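Long-range contacts in flavocytochrome C3 fumarate reductase (Shewanella frigidimarina, PDB 1QO8), which catalyses the essentially one-way reduction of fumarate to succinate, using one FAD and four covalently bound c-type haems per subunit: residues L370-V375 and M426-Y430; C82-D86 and H432-L436. All coordinates share one frame; numbering follows the deposited sequence.

Helix 425-432 and the residues that follow it tie the two contacts together. Interaction 1 uses the body of the helix, which meets the turn at 370-375 within the flavoprotein part; interaction 2 uses its end, where 432-436 meets residues 82-86 of the cytochrome part. The centres lie about 13 Å apart, and along the chain interaction 1 is nested inside the long loop that interaction 2 closes. Ile371 and Met435 also touch directly, CD1 to CE, and both side chains rest on Val492 of strand 489-505. One helix thus borders both a predicted fumarate-binding turn and a haem pocket, an instructive case of an electron-transfer module docking at the end of a helix that belongs to the catalytic one.

Interaction 1 (L370-V375 and M426-Y430); sequences LISETV and MVRGY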
loop_
_atom_site.group_PDB
_atom_site.type_symbol
_atom_site.label_atom_id
_atom_site.label_comp_id
_atom_site.label_asym_id
_atom_site.label_seq_id
_atom_site.Cartn_x
_atom_site.Cartn_y
_atom_site.Cartn_z
ATOM N N LEU A 370 -9.463 21.071 -14.431
ATOM C CA LEU A 370 -9.567 20.105 -15.486
ATOM C C LEU A 370 -9.662 20.836 -16.864
ATOM O O LEU A 370 -10.504 21.748 -16.974
ATOM C CB LEU A 370 -10.781 19.201 -15.318
ATOM C CG LEU A 370 -10.985 18.243 -14.133
ATOM C CD1 LEU A 370 -11.676 16.928 -14.553
ATOM C CD2 LEU A 370 -9.758 17.817 -13.361
ATOM N N ILE A 371 -8.723 20.668 -17.755
ATOM C CA ILE A 371 -9.005 21.049 -19.184
ATOM C C ILE A 371 -9.627 19.832 -19.828
ATOM O O ILE A 371 -9.048 18.759 -19.915
ATOM C CB ILE A 371 -7.765 21.614 -19.853
ATOM C CG1 ILE A 371 -7.457 22.968 -19.171
ATOM C CG2 ILE A 371 -8.055 21.937 -21.343
ATOM C CD1 ILE A 371 -6.270 22.804 -18.276
ATOM N N SER A 372 -10.914 19.929 -20.126
ATOM C CA SER A 372 -11.685 18.926 -20.752
ATOM C C SER A 372 -11.024 18.373 -22.048
ATOM O O SER A 372 -10.445 19.084 -22.872
ATOM C CB SER A 372 -13.046 19.537 -21.188
ATOM O OG SER A 372 -13.741 18.438 -21.759
ATOM N N GLU A 373 -11.117 17.083 -22.206
ATOM C CA GLU A 373 -10.624 16.372 -23.431
ATOM C C GLU A 373 -11.368 16.850 -24.653
ATOM O O GLU A 373 -10.762 16.918 -25.735
ATOM C CB GLU A 373 -10.691 14.876 -23.156
ATOM C CG GLU A 373 -12.113 14.328 -23.245
ATOM C CD GLU A 373 -12.123 12.886 -22.750
ATOM O OE1 GLU A 373 -11.038 12.390 -22.322
ATOM O OE2 GLU A 373 -13.142 12.198 -22.759
ATOM N N THR A 374 -12.563 17.453 -24.523
ATOM C CA THR A 374 -13.293 18.024 -25.637
ATOM C C THR A 374 -12.588 19.248 -26.210
ATOM O O THR A 374 -12.906 19.589 -27.391
ATOM C CB THR A 374 -14.753 18.348 -25.324
ATOM O OG1 THR A 374 -14.875 19.531 -24.539
ATOM C CG2 THR A 374 -15.472 17.225 -24.592
ATOM N N VAL A 375 -11.621 19.869 -25.524
ATOM C CA VAL A 375 -10.805 20.899 -26.130
ATOM C C VAL A 375 -10.006 20.323 -27.322
ATOM O O VAL A 375 -10.011 20.979 -28.382
ATOM C CB VAL A 375 -9.897 21.728 -25.231
ATOM C CG1 VAL A 375 -9.211 22.883 -25.953
ATOM C CG2 VAL A 375 -10.746 22.350 -24.077
ATOM N N MET A 426 -16.718 26.908 -23.592
ATOM C CA MET A 426 -15.798 26.351 -22.576
ATOM C C MET A 426 -14.428 26.947 -22.588
ATOM O O MET A 426 -13.928 27.440 -21.568
ATOM C CB MET A 426 -15.726 24.834 -22.748
ATOM C CG MET A 426 -14.651 24.170 -21.895
ATOM S SD MET A 426 -14.543 22.406 -22.274
ATOM C CE MET A 426 -16.229 21.865 -22.057
ATOM N N VAL A 427 -13.787 27.306 -23.668
ATOM C CA VAL A 427 -12.423 27.829 -23.646
ATOM C C VAL A 427 -12.473 29.313 -23.368
ATOM O O VAL A 427 -11.502 29.940 -22.847
ATOM C CB VAL A 427 -11.961 27.463 -25.094
ATOM C CG1 VAL A 427 -11.062 28.491 -25.671
ATOM C CG2 VAL A 427 -11.528 25.976 -25.205
ATOM N N ARG A 428 -13.579 29.961 -23.748
ATOM C CA ARG A 428 -13.806 31.367 -23.352
ATOM C C ARG A 428 -13.905 31.427 -21.786
ATOM O O ARG A 428 -13.346 32.357 -21.238
ATOM C CB ARG A 428 -15.029 31.932 -24.032
ATOM C CG ARG A 428 -15.719 33.260 -24.045
ATOM C CD ARG A 428 -16.350 33.634 -25.421
ATOM N NE ARG A 428 -16.531 32.648 -26.479
ATOM C CZ ARG A 428 -17.483 31.871 -26.984
ATOM N NH1 ARG A 428 -18.782 31.756 -26.628
ATOM N NH2 ARG A 428 -17.152 31.045 -28.024
ATOM N N GLY A 429 -14.502 30.461 -21.170
ATOM C CA GLY A 429 -14.538 30.333 -19.678
ATOM C C GLY A 429 -13.099 30.199 -19.176
ATOM O O GLY A 429 -12.777 30.864 -18.168
ATOM N N TYR A 430 -12.205 29.481 -19.881
ATOM C CA TYR A 430 -10.853 29.349 -19.388
ATOM C C TYR A 430 -10.191 30.739 -19.423
ATOM O O TYR A 430 -9.434 31.167 -18.540
ATOM C CB TYR A 430 -9.996 28.311 -20.053
ATOM C CG TYR A 430 -10.521 26.879 -20.074
ATOM C CD1 TYR A 430 -11.239 26.397 -18.991
ATOM C CD2 TYR A 430 -10.270 26.003 -21.140
ATOM C CE1 TYR A 430 -11.770 25.116 -18.980
ATOM C CE2 TYR A 430 -10.765 24.712 -21.113
ATOM C CZ TYR A 430 -11.499 24.268 -20.078
ATOM O OH TYR A 430 -12.034 22.994 -19.969
#
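Tyr430 reaches Ser372 because its CG stands beside the backbone N and anti to the carbonyl carbon (chi1 -56°), which sends the ring from helix 425-432 across to the turn; Ser372 meanwhile carries OG anti to its N (chi1 -178°), where it can accept from the backbone N of Thr374. The phenol oxygen receives the amide of Ser372, N to OH 3.3 Å, a long but fairly straight bond with an angle of 160° at the hydrogen. The ring is enclosed on several sides. The carbonyl O of Met426, one helical turn earlier, sits 3.7 Å above the plane over the ring centre, while CG1 of Ile371 lies over the opposite face, displaced toward the rim. Val375 comes in at the edge, in the ring plane, with CG2 3.8 Å from CE2 of Tyr430. The same methyl meets CG2 of Val427 at 3.9 Å, extending the apolar patch along the helix. Met426 bends at its last torsion, and SD comes 3.4 Å from CB of Ser372 while its CE methyl rests against Thr374 OG1 at 3.7 Å. Thr374 N in turn gives a capping bond to Ser372 OG, 3.2 Å long, where the chain turns into helix 374-377. In this FAD-dependent fumarate reductase family, Ser372 and the adjoining Glu373 probably bind fumarate. The CB of Glu373 points away from 426-430, and its carboxylate forms a salt bridge with Arg397, the likely proton donor. Ser372 is therefore a small example of divided labour: its amide is engaged by Tyr430, its hydroxyl oxygen accepts from Thr374, and the two bonds together probably fix the backbone from which Glu373 reaches Arg397.

Interaction 2 (C82-D86 and H432-L436); sequences CHSFD and HLEML. With HEM (protoporphyrin IX containing Fe), chain C.
Phe85 enters the contact with Glu434 at its CB, which lies 4.1 Å from carboxylate oxygen OE1; with CG beside the backbone N and anti to the carbonyl carbon (chi1 -51°), the ring is carried past Leu433 toward the haem. Its CD1 comes beside the carbonyl O of Leu433, and CE1 meets the Leu433 CD2 methyl at 3.9 Å, in the ring plane; the two side chains lie next to each other and point the same way. At the far end CZ stops 3.5 Å from the haem meso carbon CHB, with CE2 near C1B. The same CZ stands 3.4 Å above one face of the His83 imidazole, toward its rim. His83 closes the Cys-X-X-Cys-His haem motif begun by Cys79, and its NE2 binds the iron at 1.9 Å; His59 supplies the other axial nitrogen. Leu433 CD2 covers the porphyrin too, 3.6 Å from C3A. The flavoprotein side reaches the haem as helix 425-432 ends in a Schellman motif, in which Met435 N bonds to Tyr430 O and Glu434 N to Asp431 O. Glu434 is its C-prime residue, with positive phi, and an extended side chain beyond CG delivers OE1 to the backbone amide of Asp86 at 2.7 Å. That donor approaches on the syn side, 23° out of the carboxylate plane. A water also donates to Glu434 OE1 and, weakly, to Ser84 O, so OE1 takes two donors; this may help offset the like charge of Asp86, whose OD2 is 5.3 Å from OE1. Phe53 stacks with the Phe85 ring and also touches the Glu434 side chain.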
loop_
_atom_site.group_PDB
_atom_site.type_symbol
_atom_site.label_atom_id
_atom_site.label_comp_id
_atom_site.label_asym_id
_atom_site.label_seq_id
_atom_site.Cartn_x
_atom_site.Cartn_y
_atom_site.Cartn_z
ATOM N N CYS A 82 -5.801 27.558 -5.826
ATOM C CA CYS A 82 -6.259 26.800 -6.956
ATOM C C CYS A 82 -6.188 27.551 -8.274
ATOM O O CYS A 82 -5.739 26.905 -9.253
ATOM C CB CYS A 82 -7.671 26.298 -6.804
ATOM S SG CYS A 82 -7.910 25.447 -5.230
ATOM N N HIS A 83 -6.498 28.839 -8.265
ATOM C CA HIS A 83 -6.506 29.590 -9.520
ATOM C C HIS A 83 -5.214 30.354 -9.673
ATOM O O HIS A 83 -4.334 30.359 -8.793
ATOM C CB HIS A 83 -7.663 30.547 -9.638
ATOM C CG HIS A 83 -9.052 30.007 -9.496
ATOM N ND1 HIS A 83 -9.749 29.415 -10.581
ATOM C CD2 HIS A 83 -9.888 29.937 -8.477
ATOM C CE1 HIS A 83 -10.963 29.060 -10.154
ATOM N NE2 HIS A 83 -11.111 29.337 -8.805
ATOM N N SER A 84 -5.080 31.157 -10.719
ATOM C CA SER A 84 -3.887 32.037 -10.702
ATOM C C SER A 84 -4.308 33.423 -11.148
ATOM O O SER A 84 -3.678 33.957 -12.040
ATOM C CB SER A 84 -2.746 31.387 -11.466
ATOM O OG SER A 84 -1.437 31.802 -11.024
ATOM N N PHE A 85 -5.408 33.993 -10.624
ATOM C CA PHE A 85 -5.820 35.328 -11.035
ATOM C C PHE A 85 -4.678 36.313 -10.817
ATOM O O PHE A 85 -3.901 36.055 -9.908
ATOM C CB PHE A 85 -7.061 35.807 -10.319
ATOM C CG PHE A 85 -8.200 34.825 -10.360
ATOM C CD1 PHE A 85 -8.701 34.305 -11.559
ATOM C CD2 PHE A 85 -8.786 34.393 -9.218
ATOM C CE1 PHE A 85 -9.763 33.418 -11.532
ATOM C CE2 PHE A 85 -9.830 33.522 -9.186
ATOM C CZ PHE A 85 -10.363 33.027 -10.340
ATOM N N ASP A 86 -4.587 37.359 -11.634
ATOM C CA ASP A 86 -3.493 38.315 -11.455
ATOM C C ASP A 86 -4.132 39.546 -10.753
ATOM O O ASP A 86 -5.146 40.057 -11.239
ATOM C CB ASP A 86 -2.993 38.740 -12.830
ATOM C CG ASP A 86 -1.985 39.861 -12.826
ATOM O OD1 ASP A 86 -1.147 39.995 -11.916
ATOM O OD2 ASP A 86 -1.956 40.693 -13.754
ATOM N N HIS A 432 -11.680 33.639 -19.156
ATOM C CA HIS A 432 -12.198 34.476 -18.082
ATOM C C HIS A 432 -11.484 34.110 -16.762
ATOM O O HIS A 432 -11.195 34.970 -15.967
ATOM C CB HIS A 432 -13.683 34.205 -17.757
ATOM C CG HIS A 432 -14.627 34.624 -18.820
ATOM N ND1 HIS A 432 -15.893 34.076 -19.020
ATOM C CD2 HIS A 432 -14.438 35.582 -19.794
ATOM C CE1 HIS A 432 -16.421 34.714 -20.082
ATOM N NE2 HIS A 432 -15.573 35.634 -20.556
ATOM N N LEU A 433 -11.078 32.864 -16.573
ATOM C CA LEU A 433 -10.226 32.417 -15.488
ATOM C C LEU A 433 -8.787 32.761 -15.644
ATOM O O LEU A 433 -7.973 32.286 -14.829
ATOM C CB LEU A 433 -10.419 30.907 -15.227
ATOM C CG LEU A 433 -11.866 30.594 -14.861
ATOM C CD1 LEU A 433 -12.076 29.091 -14.590
ATOM C CD2 LEU A 433 -12.324 31.415 -13.634
ATOM N N GLU A 434 -8.426 33.538 -16.649
ATOM C CA GLU A 434 -7.082 33.903 -16.989
ATOM C C GLU A 434 -6.178 32.693 -17.172
ATOM O O GLU A 434 -4.947 32.819 -17.064
ATOM C CB GLU A 434 -6.477 34.893 -15.933
ATOM C CG GLU A 434 -7.354 36.131 -15.696
ATOM C CD GLU A 434 -6.815 37.007 -14.564
ATOM O OE1 GLU A 434 -5.699 36.937 -14.015
ATOM O OE2 GLU A 434 -7.488 37.946 -14.167
ATOM N N MET A 435 -6.695 31.599 -17.722
ATOM C CA MET A 435 -5.800 30.458 -18.019
ATOM C C MET A 435 -5.117 30.458 -19.376
ATOM O O MET A 435 -4.121 29.734 -19.656
ATOM C CB MET A 435 -6.711 29.225 -17.844
ATOM C CG MET A 435 -6.984 29.024 -16.306
ATOM S SD MET A 435 -8.280 27.714 -16.297
ATOM C CE MET A 435 -7.264 26.260 -16.697
ATOM N N LEU A 436 -5.624 31.325 -20.271
ATOM C CA LEU A 436 -5.037 31.272 -21.652
ATOM C C LEU A 436 -3.934 32.270 -21.843
ATOM O O LEU A 436 -4.176 33.493 -21.638
ATOM C CB LEU A 436 -6.144 31.634 -22.655
ATOM C CG LEU A 436 -7.377 30.742 -22.604
ATOM C CD1 LEU A 436 -8.206 31.078 -23.825
ATOM C CD2 LEU A 436 -6.945 29.262 -22.414
HETATM C CHA HEM C . -14.415 27.757 -10.948
HETATM C CHB HEM C . -13.453 32.137 -9.088
HETATM C CHC HEM C . -11.571 29.816 -5.292
HETATM C CHD HEM C . -11.484 25.647 -7.769
HETATM C C1A HEM C . -14.407 29.118 -10.796
HETATM C C2A HEM C . -15.084 30.140 -11.576
HETATM C C3A HEM C . -14.826 31.333 -11.058
HETATM C C4A HEM C . -13.928 31.112 -9.921
HETATM C CMA HEM C . -15.250 32.753 -11.504
HETATM C CAA HEM C . -15.916 29.834 -12.864
HETATM C CBA HEM C . -17.430 29.714 -12.603
HETATM C CGA HEM C . -17.720 28.435 -11.853
HETATM O O1A HEM C . -18.240 28.608 -10.700
HETATM O O2A HEM C . -17.440 27.316 -12.386
HETATM C C1B HEM C . -13.021 31.866 -7.796
HETATM C C2B HEM C . -12.896 32.829 -6.711
HETATM C C3B HEM C . -12.417 32.168 -5.673
HETATM C C4B HEM C . -12.185 30.795 -6.034
HETATM C CMB HEM C . -13.338 34.275 -6.871
HETATM C CAB HEM C . -12.197 32.628 -4.168
HETATM C CBB HEM C . -12.881 33.657 -3.660
HETATM C C1C HEM C . -11.285 28.515 -5.630
HETATM C C2C HEM C . -10.669 27.484 -4.803
HETATM C C3C HEM C . -10.689 26.342 -5.484
HETATM C C4C HEM C . -11.314 26.596 -6.760
HETATM C CMC HEM C . -10.111 27.815 -3.414
HETATM C CAC HEM C . -10.231 24.889 -5.098
HETATM C CBC HEM C . -10.362 24.404 -3.867
HETATM C C1D HEM C . -12.315 25.848 -8.840
HETATM C C2D HEM C . -12.717 24.796 -9.797
HETATM C C3D HEM C . -13.531 25.380 -10.660
HETATM C C4D HEM C . -13.677 26.779 -10.312
HETATM C CMD HEM C . -12.222 23.337 -9.715
HETATM C CAD HEM C . -14.243 24.738 -11.905
HETATM C CBD HEM C . -13.577 25.141 -13.197
HETATM C CGD HEM C . -14.190 24.649 -14.534
HETATM O O1D HEM C . -14.610 23.480 -14.630
HETATM O O2D HEM C . -14.242 25.437 -15.499
HETATM N NA HEM C . -13.763 29.764 -9.744
HETATM N NB HEM C . -12.547 30.645 -7.361
HETATM N NC HEM C . -11.672 27.931 -6.818
HETATM N ND HEM C . -12.904 27.033 -9.178
HETATM FE FE HEM C . -12.794 28.832 -8.226
HETATM O O HOH W 1 -3.330 36.040 -14.707
#